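Local coordinates for putative GH105 family protein (Salmonella enterica subsp. enterica serovar Paratyphi A, PDB 3QWT), which is of unknown function but is probably a glycoside hydrolase of family GH105, whose members typically cleave unsaturated glucuronyl or galacturonyl residues from oligosaccharides, at residues A[77-81]-A[120-124]; A[106-112]-A[136-141]; A[228-234]-A[282-286]; A[322-328]-A[372-376]. One frame throughout, in Å; residues are numbered along the deposited sequence.

Interaction 1: A[77-81]-A[120-124]; sequences YHYYQ and YRYEE
The ring of Y77 carries CB of Y120 over one face and OE1 of E124 at its edge, while the Y120 ring takes CE2 of Y77 over a face near the rim. The two rings are an offset pair with little overlap, their planes 30° apart and their centroids 4.7 Å from each other. The contact joins helices 67-83 and 114-125 of the alpha/alpha toroid, whose short segments run roughly in the same direction (27°) with axes 12.5 Å apart, a gap bridged by Y77, Y80 and Y120 together with the acid E124. Y77 reaches across it because its CG lies anti to the backbone N (chi1 180°), which brings CB of Y120 to 3.7 Å from the ring centroid as a CH-pi contact. E124 comes from the opposite direction and receives both phenols: Y80 OH donates to OE2 at 2.8 Å on its syn side, and Y77 OH bonds weakly to OE1. R121 grips the same carboxylate from one helical turn back, with NH1 3.0 Å from E124 OE1 and above the carboxylate plane. Its NE pairs with D93, so the guanidinium links two acids. A water joins the two helices, held by Q81 OE1 at 3.1 Å and Y120 OH at 3.0 Å.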
loop_
_atom_site.group_PDB
_atom_site.type_symbol
_atom_site.label_atom_id
_atom_site.label_comp_id
_atom_site.label_asym_id
_atom_site.label_seq_id
_atom_site.Cartn_x
_atom_site.Cartn_y
_atom_site.Cartn_z
ATOM N N TYR A 77 -10.803 36.591 2.070
ATOM C CA TYR A 77 -10.368 35.422 1.316
ATOM C C TYR A 77 -11.581 34.580 0.963
ATOM O O TYR A 77 -11.751 34.172 -0.180
ATOM C CB TYR A 77 -9.329 34.569 2.056
ATOM C CG TYR A 77 -8.945 33.386 1.208
ATOM C CD1 TYR A 77 -8.144 33.561 0.088
ATOM C CD2 TYR A 77 -9.444 32.113 1.472
ATOM C CE1 TYR A 77 -7.819 32.493 -0.737
ATOM C CE2 TYR A 77 -9.123 31.032 0.644
ATOM C CZ TYR A 77 -8.309 31.239 -0.455
ATOM O OH TYR A 77 -7.974 30.199 -1.287
ATOM N N HIS A 78 -12.432 34.346 1.957
ATOM C CA HIS A 78 -13.661 33.579 1.749
ATOM C C HIS A 78 -14.444 34.062 0.529
ATOM O O HIS A 78 -14.723 33.287 -0.388
ATOM C CB HIS A 78 -14.538 33.579 3.017
ATOM C CG HIS A 78 -14.234 32.441 3.940
ATOM N ND1 HIS A 78 -14.996 31.298 3.984
ATOM C CD2 HIS A 78 -13.216 32.244 4.813
ATOM C CE1 HIS A 78 -14.476 30.451 4.856
ATOM N NE2 HIS A 78 -13.393 31.002 5.371
ATOM N N TYR A 79 -14.769 35.348 0.507
ATOM C CA TYR A 79 -15.410 35.904 -0.665
ATOM C C TYR A 79 -14.612 35.617 -1.938
ATOM O O TYR A 79 -15.169 35.135 -2.932
ATOM C CB TYR A 79 -15.667 37.399 -0.506
ATOM C CG TYR A 79 -16.632 37.933 -1.559
ATOM C CD1 TYR A 79 -17.990 37.650 -1.482
ATOM C CD2 TYR A 79 -16.185 38.704 -2.631
ATOM C CE1 TYR A 79 -18.881 38.121 -2.431
ATOM C CE2 TYR A 79 -17.069 39.178 -3.589
ATOM C CZ TYR A 79 -18.421 38.878 -3.481
ATOM O OH TYR A 79 -19.320 39.330 -4.424
ATOM N N TYR A 80 -13.311 35.894 -1.909
ATOM C CA TYR A 80 -12.486 35.674 -3.090
ATOM C C TYR A 80 -12.553 34.208 -3.517
ATOM O O TYR A 80 -12.729 33.887 -4.694
ATOM C CB TYR A 80 -11.019 36.073 -2.847
ATOM C CG TYR A 80 -10.085 35.459 -3.869
ATOM C CD1 TYR A 80 -10.115 35.866 -5.202
ATOM C CD2 TYR A 80 -9.207 34.459 -3.519
ATOM C CE1 TYR A 80 -9.271 35.292 -6.158
ATOM C CE2 TYR A 80 -8.367 33.881 -4.461
ATOM C CZ TYR A 80 -8.408 34.297 -5.778
ATOM O OH TYR A 80 -7.571 33.725 -6.709
ATOM N N GLN A 81 -12.408 33.315 -2.553
ATOM C CA GLN A 81 -12.390 31.891 -2.850
ATOM C C GLN A 81 -13.653 31.430 -3.581
ATOM O O GLN A 81 -13.579 30.618 -4.494
ATOM C CB GLN A 81 -12.193 31.093 -1.566
ATOM C CG GLN A 81 -12.161 29.575 -1.768
ATOM C CD GLN A 81 -11.911 28.840 -0.464
ATOM O OE1 GLN A 81 -12.699 28.954 0.484
ATOM N NE2 GLN A 81 -10.793 28.112 -0.394
ATOM N N TYR A 120 -3.359 30.087 2.275
ATOM C CA TYR A 120 -4.236 29.870 1.136
ATOM C C TYR A 120 -3.688 30.537 -0.124
ATOM O O TYR A 120 -3.814 30.009 -1.221
ATOM C CB TYR A 120 -5.634 30.401 1.418
ATOM C CG TYR A 120 -6.539 29.434 2.140
ATOM C CD1 TYR A 120 -6.801 29.577 3.510
ATOM C CD2 TYR A 120 -7.134 28.373 1.461
ATOM C CE1 TYR A 120 -7.644 28.695 4.175
ATOM C CE2 TYR A 120 -7.973 27.485 2.120
ATOM C CZ TYR A 120 -8.226 27.654 3.479
ATOM O OH TYR A 120 -9.057 26.779 4.139
ATOM N N ARG A 121 -3.086 31.706 0.029
ATOM C CA ARG A 121 -2.558 32.393 -1.138
ATOM C C ARG A 121 -1.341 31.641 -1.677
ATOM O O ARG A 121 -1.162 31.523 -2.885
ATOM C CB ARG A 121 -2.252 33.872 -0.848
ATOM C CG ARG A 121 -3.505 34.739 -0.598
ATOM C CD ARG A 121 -4.401 34.840 -1.837
ATOM N NE ARG A 121 -3.765 35.560 -2.943
ATOM C CZ ARG A 121 -3.772 35.160 -4.212
ATOM N NH1 ARG A 121 -4.382 34.035 -4.548
ATOM N NH2 ARG A 121 -3.153 35.880 -5.147
ATOM N N TYR A 122 -0.514 31.119 -0.784
ATOM C CA TYR A 122 0.623 30.320 -1.225
ATOM C C TYR A 122 0.140 29.065 -1.938
ATOM O O TYR A 122 0.712 28.655 -2.944
ATOM C CB TYR A 122 1.527 29.938 -0.056
ATOM C CG TYR A 122 2.654 29.032 -0.468
ATOM C CD1 TYR A 122 3.674 29.495 -1.298
ATOM C CD2 TYR A 122 2.699 27.715 -0.043
ATOM C CE1 TYR A 122 4.696 28.674 -1.690
ATOM C CE2 TYR A 122 3.724 26.879 -0.429
ATOM C CZ TYR A 122 4.727 27.364 -1.249
ATOM O OH TYR A 122 5.763 26.539 -1.639
ATOM N N GLU A 123 -0.922 28.461 -1.413
ATOM C CA GLU A 123 -1.500 27.269 -2.023
ATOM C C GLU A 123 -1.873 27.513 -3.501
ATOM O O GLU A 123 -1.556 26.689 -4.359
ATOM C CB GLU A 123 -2.727 26.821 -1.239
ATOM C CG GLU A 123 -3.393 25.575 -1.788
ATOM C CD GLU A 123 -4.474 25.034 -0.863
ATOM O OE1 GLU A 123 -4.569 23.801 -0.703
ATOM O OE2 GLU A 123 -5.230 25.846 -0.290
ATOM N N GLU A 124 -2.522 28.648 -3.795
ATOM C CA GLU A 124 -2.911 28.983 -5.169
ATOM C C GLU A 124 -1.750 29.395 -6.069
ATOM O O GLU A 124 -1.705 28.996 -7.221
ATOM C CB GLU A 124 -3.950 30.103 -5.212
ATOM C CG GLU A 124 -5.059 30.012 -4.188
ATOM C CD GLU A 124 -5.931 31.259 -4.190
ATOM O OE1 GLU A 124 -5.976 31.953 -3.144
ATOM O OE2 GLU A 124 -6.546 31.545 -5.250
HETATM O O HOH W 1 -11.823 27.425 3.072
#

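Interaction 2: A[106-112]-A[136-141]; sequences TKNVNTM and TWAEWA
K107 is the first residue of 106-112 to enter the contact deeply, its aliphatic chain sandwiched between the indoles of W137 and W140. CG stands almost on the normal of the W137 six-membered ring, 3.5 Å from its centroid, while CB lies over the five-membered ring of W140 at 3.8 Å. A bend at the last torsion (chi4 70°) leaves NZ above the pyrrole part of W137 as a cation-pi partner, 4.7 Å from that centroid. K107 NZ and W137 NE1 each donate to one oxygen of the C-terminal carboxylate of F381 of the second subunit, O and OXT respectively. N108 lays its CA obliquely against W140 CH2 at 3.4 Å, and its OD1 accepts from the backbone N of T111 in an Asx motif. The loop so shaped leads from helix 86-102 into helix 114-125 of the alpha/alpha toroid and packs on helix 131-143, two residues of which, one turn apart, supply the indoles. T111 OG1 approaches the edge of W137, 3.2 Å from CZ3, and is held there by its bond to T106 O, 2.8 Å long. The selenomethionine M112, bent at chi2 and chi3, runs antiparallel alongside W137 and sets its SE 4.0 Å from W137 CB.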
loop_
_atom_site.group_PDB
_atom_site.type_symbol
_atom_site.label_atom_id
_atom_site.label_comp_id
_atom_site.label_asym_id
_atom_site.label_seq_id
_atom_site.Cartn_x
_atom_site.Cartn_y
_atom_site.Cartn_z
ATOM N N THR A 106 6.580 41.410 15.654
ATOM C CA THR A 106 6.962 40.377 16.609
ATOM C C THR A 106 5.917 39.260 16.680
ATOM O O THR A 106 4.759 39.482 16.361
ATOM C CB THR A 106 7.218 40.959 18.024
ATOM O OG1 THR A 106 6.107 41.764 18.409
ATOM C CG2 THR A 106 8.495 41.824 18.030
ATOM N N LYS A 107 6.345 38.070 17.097
ATOM C CA LYS A 107 5.498 36.882 17.072
ATOM C C LYS A 107 4.715 36.657 18.364
ATOM O O LYS A 107 5.263 36.725 19.461
ATOM C CB LYS A 107 6.333 35.635 16.758
ATOM C CG LYS A 107 7.016 35.660 15.383
ATOM C CD LYS A 107 7.604 34.282 15.035
ATOM C CE LYS A 107 8.406 34.323 13.737
ATOM N NZ LYS A 107 9.688 35.085 13.912
ATOM N N ASN A 108 3.428 36.374 18.209
ATOM C CA ASN A 108 2.554 36.054 19.330
ATOM C C ASN A 108 1.246 35.451 18.826
ATOM O O ASN A 108 1.029 35.359 17.614
ATOM C CB ASN A 108 2.277 37.298 20.178
ATOM C CG ASN A 108 1.648 38.420 19.378
ATOM O OD1 ASN A 108 0.539 38.280 18.846
ATOM N ND2 ASN A 108 2.352 39.551 19.290
ATOM N N VAL A 109 0.367 35.069 19.750
ATOM C CA VAL A 109 -0.860 34.362 19.386
ATOM C C VAL A 109 -1.642 35.135 18.329
ATOM O O VAL A 109 -2.226 34.541 17.430
ATOM C CB VAL A 109 -1.742 34.043 20.619
ATOM C CG1 VAL A 109 -2.355 35.316 21.220
ATOM C CG2 VAL A 109 -2.842 33.061 20.248
ATOM N N ASN A 110 -1.620 36.465 18.430
ATOM C CA ASN A 110 -2.417 37.334 17.544
ATOM C C ASN A 110 -1.798 37.708 16.202
ATOM O O ASN A 110 -2.467 37.671 15.165
ATOM C CB ASN A 110 -2.845 38.599 18.274
ATOM C CG ASN A 110 -3.852 38.308 19.387
ATOM O OD1 ASN A 110 -4.649 37.380 19.277
ATOM N ND2 ASN A 110 -3.810 39.099 20.460
ATOM N N THR A 111 -0.527 38.074 16.207
ATOM C CA THR A 111 0.126 38.428 14.948
ATOM C C THR A 111 0.256 37.209 13.998
ATOM O O THR A 111 0.613 37.349 12.824
ATOM C CB THR A 111 1.488 39.078 15.209
ATOM O OG1 THR A 111 2.315 38.174 15.954
ATOM C CG2 THR A 111 1.317 40.404 15.997
HETATM N N MSE A 112 -0.071 36.030 14.514
HETATM C CA MSE A 112 -0.082 34.779 13.738
HETATM C C MSE A 112 -1.250 34.715 12.751
HETATM O O MSE A 112 -1.109 34.188 11.641
HETATM C CB MSE A 112 -0.140 33.574 14.705
HETATM C CG MSE A 112 -0.304 32.199 14.054
HETATM SE SE MSE A 112 1.360 31.520 13.209
HETATM C CE MSE A 112 2.473 31.519 14.756
ATOM N N THR A 136 8.654 29.789 9.004
ATOM C CA THR A 136 9.222 30.387 10.195
ATOM C C THR A 136 8.191 30.521 11.318
ATOM O O THR A 136 8.461 30.126 12.457
ATOM C CB THR A 136 9.871 31.707 9.898
ATOM O OG1 THR A 136 10.814 31.526 8.827
ATOM C CG2 THR A 136 10.586 32.202 11.138
ATOM N N TRP A 137 7.003 31.020 10.982
ATOM C CA TRP A 137 5.979 31.294 11.990
ATOM C C TRP A 137 5.314 30.021 12.516
ATOM O O TRP A 137 5.017 29.914 13.706
ATOM C CB TRP A 137 4.927 32.274 11.446
ATOM C CG TRP A 137 5.360 33.746 11.441
ATOM C CD1 TRP A 137 6.290 34.322 10.631
ATOM C CD2 TRP A 137 4.832 34.796 12.252
ATOM N NE1 TRP A 137 6.376 35.667 10.887
ATOM C CE2 TRP A 137 5.499 35.981 11.891
ATOM C CE3 TRP A 137 3.853 34.852 13.256
ATOM C CZ2 TRP A 137 5.234 37.200 12.494
ATOM C CZ3 TRP A 137 3.590 36.074 13.860
ATOM C CH2 TRP A 137 4.278 37.229 13.478
ATOM N N ALA A 138 5.069 29.059 11.632
ATOM C CA ALA A 138 4.539 27.777 12.090
ATOM C C ALA A 138 5.576 27.090 12.976
ATOM O O ALA A 138 5.236 26.528 14.015
ATOM C CB ALA A 138 4.148 26.876 10.919
ATOM N N GLU A 139 6.840 27.132 12.565
ATOM C CA GLU A 139 7.899 26.533 13.378
ATOM C C GLU A 139 7.949 27.197 14.751
ATOM O O GLU A 139 8.189 26.522 15.757
ATOM C CB GLU A 139 9.268 26.631 12.696
ATOM C CG GLU A 139 9.583 25.479 11.752
ATOM C CD GLU A 139 9.566 24.114 12.460
ATOM O OE1 GLU A 139 10.397 23.897 13.377
ATOM O OE2 GLU A 139 8.712 23.268 12.100
ATOM N N TRP A 140 7.726 28.519 14.788
ATOM C CA TRP A 140 7.683 29.249 16.054
ATOM C C TRP A 140 6.527 28.772 16.934
ATOM O O TRP A 140 6.692 28.546 18.136
ATOM C CB TRP A 140 7.521 30.743 15.815
ATOM C CG TRP A 140 7.139 31.505 17.067
ATOM C CD1 TRP A 140 7.985 32.009 18.004
ATOM C CD2 TRP A 140 5.807 31.841 17.509
ATOM N NE1 TRP A 140 7.271 32.640 19.003
ATOM C CE2 TRP A 140 5.934 32.551 18.721
ATOM C CE3 TRP A 140 4.525 31.617 16.992
ATOM C CZ2 TRP A 140 4.827 33.036 19.431
ATOM C CZ3 TRP A 140 3.429 32.092 17.699
ATOM C CH2 TRP A 140 3.589 32.795 18.908
ATOM N N ALA A 141 5.349 28.681 16.332
ATOM C CA ALA A 141 4.159 28.202 17.029
ATOM C C ALA A 141 4.408 26.811 17.598
ATOM O O ALA A 141 3.968 26.491 18.707
ATOM C CB ALA A 141 2.950 28.189 16.091
#

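Interaction 3: A[228-234]-A[282-286]; sequences ARWARGN and HTLLD
Two backbone hydrogen bonds tie R229 and A231 to the loop 282-286. L285 N donates to R229 O at 3.1 Å, and A231 N donates to T283 O at 3.0 Å. Together they make a single beta bridge between W230 and L284, just where the chain leaves an inverse gamma turn centred on R229 and enters helix 231-248 of the alpha/alpha toroid. W230 occupies the N-cap position, and its carbonyl accepts from both N234 N and N234 ND2; N234 ND2 lies 2.6 Å from W230 O. The charged pair lies at the outer end: R229, extended from CG to NE, crosses D286 at about a right angle and places NH1 3.0 Å from D286 OD2, the acceptor being met from above the carboxylate plane. NH2 of the same arginine pairs with D207, and a water joins R229 N to D286 OD1. Apolar packing centres on L285, whose CD2 touches A231 CB at 3.7 Å and whose CD1 lies 3.8 Å from N234 CG; F300 of helix 294-309 adjoins both L285 and N234. The bridge thus satisfies the R229 and T283 carbonyls and the A231 and L285 N-H groups, while R229, partly at the surface, lies between D286 and D207, which probably favours its charged state and fixes the guanidinium.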
loop_
_atom_site.group_PDB
_atom_site.type_symbol
_atom_site.label_atom_id
_atom_site.label_comp_id
_atom_site.label_asym_id
_atom_site.label_seq_id
_atom_site.Cartn_x
_atom_site.Cartn_y
_atom_site.Cartn_z
ATOM N N ALA A 228 -16.912 34.254 32.337
ATOM C CA ALA A 228 -17.680 34.995 31.349
ATOM C C ALA A 228 -18.060 34.147 30.140
ATOM O O ALA A 228 -17.211 33.531 29.493
ATOM C CB ALA A 228 -16.909 36.245 30.906
ATOM N N ARG A 229 -19.349 34.105 29.837
ATOM C CA ARG A 229 -19.781 33.409 28.646
ATOM C C ARG A 229 -19.870 34.462 27.559
ATOM O O ARG A 229 -20.951 34.899 27.159
ATOM C CB ARG A 229 -21.089 32.650 28.884
ATOM C CG ARG A 229 -20.931 31.602 29.969
ATOM C CD ARG A 229 -22.210 30.814 30.238
ATOM N NE ARG A 229 -21.984 29.796 31.260
ATOM C CZ ARG A 229 -22.200 29.988 32.560
ATOM N NH1 ARG A 229 -22.654 31.150 32.983
ATOM N NH2 ARG A 229 -21.964 29.020 33.437
ATOM N N TRP A 230 -18.696 34.870 27.097
ATOM C CA TRP A 230 -18.571 36.047 26.247
ATOM C C TRP A 230 -18.881 35.715 24.795
ATOM O O TRP A 230 -18.440 34.695 24.269
ATOM C CB TRP A 230 -17.176 36.645 26.404
ATOM C CG TRP A 230 -16.877 37.793 25.506
ATOM C CD1 TRP A 230 -17.593 38.936 25.391
ATOM C CD2 TRP A 230 -15.750 37.928 24.625
ATOM N NE1 TRP A 230 -17.000 39.771 24.478
ATOM C CE2 TRP A 230 -15.862 39.180 23.998
ATOM C CE3 TRP A 230 -14.665 37.106 24.301
ATOM C CZ2 TRP A 230 -14.935 39.639 23.060
ATOM C CZ3 TRP A 230 -13.730 37.564 23.362
ATOM C CH2 TRP A 230 -13.877 38.813 22.753
ATOM N N ALA A 231 -19.658 36.580 24.157
ATOM C CA ALA A 231 -20.167 36.308 22.816
ATOM C C ALA A 231 -19.071 36.132 21.759
ATOM O O ALA A 231 -18.920 35.048 21.189
ATOM C CB ALA A 231 -21.150 37.398 22.389
ATOM N N ARG A 232 -18.320 37.188 21.474
ATOM C CA ARG A 232 -17.317 37.091 20.416
ATOM C C ARG A 232 -16.421 35.846 20.583
ATOM O O ARG A 232 -16.171 35.117 19.623
ATOM C CB ARG A 232 -16.502 38.387 20.264
ATOM C CG ARG A 232 -15.410 38.241 19.180
ATOM C CD ARG A 232 -15.120 39.531 18.418
ATOM N NE ARG A 232 -14.497 40.544 19.264
ATOM C CZ ARG A 232 -15.087 41.676 19.625
ATOM N NH1 ARG A 232 -14.446 42.534 20.398
ATOM N NH2 ARG A 232 -16.314 41.953 19.206
ATOM N N GLY A 233 -15.971 35.589 21.809
ATOM C CA GLY A 233 -15.111 34.455 22.085
ATOM C C GLY A 233 -15.725 33.135 21.655
ATOM O O GLY A 233 -15.058 32.297 21.024
ATOM N N ASN A 234 -16.995 32.947 22.012
ATOM C CA ASN A 234 -17.738 31.747 21.638
ATOM C C ASN A 234 -17.851 31.612 20.128
ATOM O O ASN A 234 -17.784 30.508 19.559
ATOM C CB ASN A 234 -19.141 31.794 22.248
ATOM C CG ASN A 234 -19.167 31.251 23.651
ATOM O OD1 ASN A 234 -19.462 30.064 23.873
ATOM N ND2 ASN A 234 -18.839 32.107 24.616
ATOM N N HIS A 282 -26.569 38.601 22.852
ATOM C CA HIS A 282 -26.030 39.482 23.890
ATOM C C HIS A 282 -24.522 39.272 24.134
ATOM O O HIS A 282 -24.020 38.140 24.090
ATOM C CB HIS A 282 -26.815 39.309 25.189
ATOM C CG HIS A 282 -28.276 39.605 25.055
ATOM N ND1 HIS A 282 -28.790 40.884 25.142
ATOM C CD2 HIS A 282 -29.339 38.789 24.849
ATOM C CE1 HIS A 282 -30.101 40.841 24.997
ATOM N NE2 HIS A 282 -30.461 39.581 24.823
ATOM N N THR A 283 -23.811 40.369 24.389
ATOM C CA THR A 283 -22.353 40.341 24.504
ATOM C C THR A 283 -21.916 39.480 25.686
ATOM O O THR A 283 -20.849 38.855 25.659
ATOM C CB THR A 283 -21.748 41.759 24.581
ATOM O OG1 THR A 283 -20.350 41.695 24.294
ATOM C CG2 THR A 283 -21.960 42.377 25.958
ATOM N N LEU A 284 -22.741 39.448 26.727
ATOM C CA LEU A 284 -22.697 38.340 27.669
ATOM C C LEU A 284 -23.911 37.508 27.339
ATOM O O LEU A 284 -25.046 37.940 27.575
ATOM C CB LEU A 284 -22.750 38.809 29.110
ATOM C CG LEU A 284 -21.462 38.924 29.924
ATOM C CD1 LEU A 284 -20.238 38.514 29.134
ATOM C CD2 LEU A 284 -21.318 40.331 30.487
ATOM N N LEU A 285 -23.666 36.323 26.782
ATOM C CA LEU A 285 -24.702 35.530 26.136
ATOM C C LEU A 285 -25.852 35.174 27.055
ATOM O O LEU A 285 -26.976 35.023 26.594
ATOM C CB LEU A 285 -24.126 34.242 25.547
ATOM C CG LEU A 285 -23.139 34.367 24.377
ATOM C CD1 LEU A 285 -22.478 32.987 24.070
ATOM C CD2 LEU A 285 -23.820 34.948 23.133
ATOM N N ASP A 286 -25.558 34.997 28.340
ATOM C CA ASP A 286 -26.570 34.611 29.326
ATOM C C ASP A 286 -27.047 35.816 30.159
ATOM O O ASP A 286 -27.640 35.655 31.229
ATOM C CB ASP A 286 -26.045 33.481 30.223
ATOM C CG ASP A 286 -24.782 33.867 30.990
ATOM O OD1 ASP A 286 -24.055 34.792 30.556
ATOM O OD2 ASP A 286 -24.514 33.236 32.030
HETATM O O HOH W 2 -21.626 35.040 31.056
#

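Interaction 4: A[322-328]-A[372-376]; sequences EKAIRGI and CLTEY
Y376 projects with CG anti to the backbone N (chi1 -167°) and E322 does likewise before folding at chi2 (72°), which brings the phenol and the carboxylate together from two different helices. Y376 OH donates to E322 OE1 at 2.7 Å, using the syn lone pair, with the ring and carboxylate planes tilted against each other. Helices 318-330 and 363-377 meet here within the alpha/alpha toroid, their short segments at 123° and 11.0 Å between axes. I325 fills the middle: its CG2 stands over the centre of the Y376 ring, 3.8 Å from the centroid and almost on the normal, a CH-pi contact. The other branch of I325 passes CG1 alongside the tyrosine and ends with CD1 3.9 Å from C372 SG. L373 CD2 touches the same methyl at 4.3 Å, and I328 CG2 lies at the same distance from C372 SG. L26 of helix 23-37 packs against both L373 and Y376, and F20 touches E322 and Y376. On its other oxygen E322 holds R326, NE lying 2.6 Å from OE2 on the anti side. With the phenol on one oxygen and the guanidinium on the other, the carboxylate is probably stabilised as an anion and its rotation restrained at the edge of a hydrocarbon core.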
loop_
_atom_site.group_PDB
_atom_site.type_symbol
_atom_site.label_atom_id
_atom_site.label_comp_id
_atom_site.label_asym_id
_atom_site.label_seq_id
_atom_site.Cartn_x
_atom_site.Cartn_y
_atom_site.Cartn_z
ATOM N N GLU A 322 -30.830 32.145 9.757
ATOM C CA GLU A 322 -31.647 33.061 8.959
ATOM C C GLU A 322 -32.039 34.328 9.713
ATOM O O GLU A 322 -31.976 35.428 9.159
ATOM C CB GLU A 322 -32.901 32.345 8.457
ATOM C CG GLU A 322 -33.899 33.244 7.757
ATOM C CD GLU A 322 -33.430 33.694 6.387
ATOM O OE1 GLU A 322 -32.500 33.052 5.841
ATOM O OE2 GLU A 322 -33.997 34.687 5.862
ATOM N N LYS A 323 -32.451 34.177 10.968
ATOM C CA LYS A 323 -32.750 35.343 11.793
ATOM C C LYS A 323 -31.498 36.194 11.977
ATOM O O LYS A 323 -31.527 37.400 11.749
ATOM C CB LYS A 323 -33.317 34.937 13.149
ATOM C CG LYS A 323 -34.568 34.102 13.041
ATOM C CD LYS A 323 -35.223 33.893 14.392
ATOM C CE LYS A 323 -36.453 33.000 14.248
ATOM N NZ LYS A 323 -37.062 32.672 15.566
ATOM N N ALA A 324 -30.395 35.568 12.384
ATOM C CA ALA A 324 -29.162 36.318 12.600
ATOM C C ALA A 324 -28.738 37.071 11.344
ATOM O O ALA A 324 -28.262 38.195 11.424
ATOM C CB ALA A 324 -28.036 35.400 13.086
ATOM N N ILE A 325 -28.896 36.446 10.186
ATOM C CA ILE A 325 -28.488 37.068 8.931
ATOM C C ILE A 325 -29.343 38.303 8.620
ATOM O O ILE A 325 -28.834 39.328 8.166
ATOM C CB ILE A 325 -28.534 36.073 7.750
ATOM C CG1 ILE A 325 -27.370 35.060 7.832
ATOM C CG2 ILE A 325 -28.476 36.818 6.437
ATOM C CD1 ILE A 325 -25.974 35.685 7.700
ATOM N N ARG A 326 -30.644 38.203 8.867
ATOM C CA ARG A 326 -31.532 39.345 8.689
ATOM C C ARG A 326 -31.106 40.466 9.631
ATOM O O ARG A 326 -30.955 41.617 9.218
ATOM C CB ARG A 326 -32.994 38.940 8.927
ATOM C CG ARG A 326 -33.628 38.230 7.738
ATOM C CD ARG A 326 -34.890 37.476 8.119
ATOM N NE ARG A 326 -35.310 36.595 7.035
ATOM C CZ ARG A 326 -36.476 36.680 6.403
ATOM N NH1 ARG A 326 -37.368 37.596 6.760
ATOM N NH2 ARG A 326 -36.760 35.835 5.422
ATOM N N GLY A 327 -30.886 40.112 10.893
ATOM C CA GLY A 327 -30.350 41.036 11.874
ATOM C C GLY A 327 -29.052 41.705 11.444
ATOM O O GLY A 327 -28.895 42.921 11.614
ATOM N N ILE A 328 -28.122 40.926 10.888
ATOM C CA ILE A 328 -26.825 41.471 10.467
ATOM C C ILE A 328 -26.994 42.511 9.371
ATOM O O ILE A 328 -26.341 43.556 9.379
ATOM C CB ILE A 328 -25.844 40.380 9.961
ATOM C CG1 ILE A 328 -25.383 39.469 11.105
ATOM C CG2 ILE A 328 -24.619 41.024 9.305
ATOM C CD1 ILE A 328 -24.597 40.213 12.166
ATOM N N CYS A 372 -20.034 35.584 7.268
ATOM C CA CYS A 372 -21.372 35.011 7.366
ATOM C C CYS A 372 -22.174 35.308 6.110
ATOM O O CYS A 372 -22.968 34.482 5.668
ATOM C CB CYS A 372 -22.111 35.505 8.619
ATOM S SG CYS A 372 -22.559 37.279 8.660
ATOM N N LEU A 373 -21.953 36.477 5.518
ATOM C CA LEU A 373 -22.722 36.844 4.340
ATOM C C LEU A 373 -22.275 36.009 3.138
ATOM O O LEU A 373 -23.086 35.684 2.261
ATOM C CB LEU A 373 -22.666 38.356 4.055
ATOM C CG LEU A 373 -23.389 39.271 5.047
ATOM C CD1 LEU A 373 -23.153 40.744 4.708
ATOM C CD2 LEU A 373 -24.872 38.970 5.085
ATOM N N THR A 374 -21.003 35.623 3.111
ATOM C CA THR A 374 -20.503 34.779 2.020
ATOM C C THR A 374 -21.034 33.361 2.099
ATOM O O THR A 374 -21.397 32.758 1.089
ATOM C CB THR A 374 -18.981 34.740 1.977
ATOM O OG1 THR A 374 -18.480 36.060 1.740
ATOM C CG2 THR A 374 -18.518 33.824 0.859
ATOM N N GLU A 375 -21.076 32.819 3.307
ATOM C CA GLU A 375 -21.671 31.516 3.503
ATOM C C GLU A 375 -23.161 31.581 3.120
ATOM O O GLU A 375 -23.710 30.640 2.540
ATOM C CB GLU A 375 -21.447 31.038 4.944
ATOM C CG GLU A 375 -22.142 29.727 5.306
ATOM C CD GLU A 375 -21.626 28.502 4.544
ATOM O OE1 GLU A 375 -20.424 28.425 4.265
ATOM O OE2 GLU A 375 -22.427 27.590 4.244
ATOM N N TYR A 376 -23.806 32.707 3.408
ATOM C CA TYR A 376 -25.224 32.849 3.088
ATOM C C TYR A 376 -25.459 32.894 1.574
ATOM O O TYR A 376 -26.499 32.434 1.081
ATOM C CB TYR A 376 -25.802 34.092 3.758
ATOM C CG TYR A 376 -27.320 34.152 3.740
ATOM C CD1 TYR A 376 -27.991 35.078 2.939
ATOM C CD2 TYR A 376 -28.080 33.293 4.529
ATOM C CE1 TYR A 376 -29.358 35.145 2.919
ATOM C CE2 TYR A 376 -29.471 33.355 4.516
ATOM C CZ TYR A 376 -30.100 34.286 3.706
ATOM O OH TYR A 376 -31.477 34.369 3.672
#

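In the fold
All four contacts lie within one helical toroid and in the range of its glycosyl hydrolase family 88 sequence. Interactions 1 and 4 are neighbours: Y79 CD1 packs 3.6 Å from T374 OG1, so helix 67-83 serves interaction 1 while also meeting helix 363-377 of interaction 4. Interaction 2 interlocks with interaction 1 along the chain, as helix 114-125 follows the loop 106-112, yet their nearest atoms stay about 10 Å apart. Interaction 3 lies across the chain's centre from interaction 1, about 30 Å between centres, and about 19 Å from interaction 4. Glycerol, probably from the crystallisation liquor, sits near side chains of interactions 1, 2 and 3; interaction 2 also reaches a second subunit, whereas interactions 3 and 4 touch no other chain.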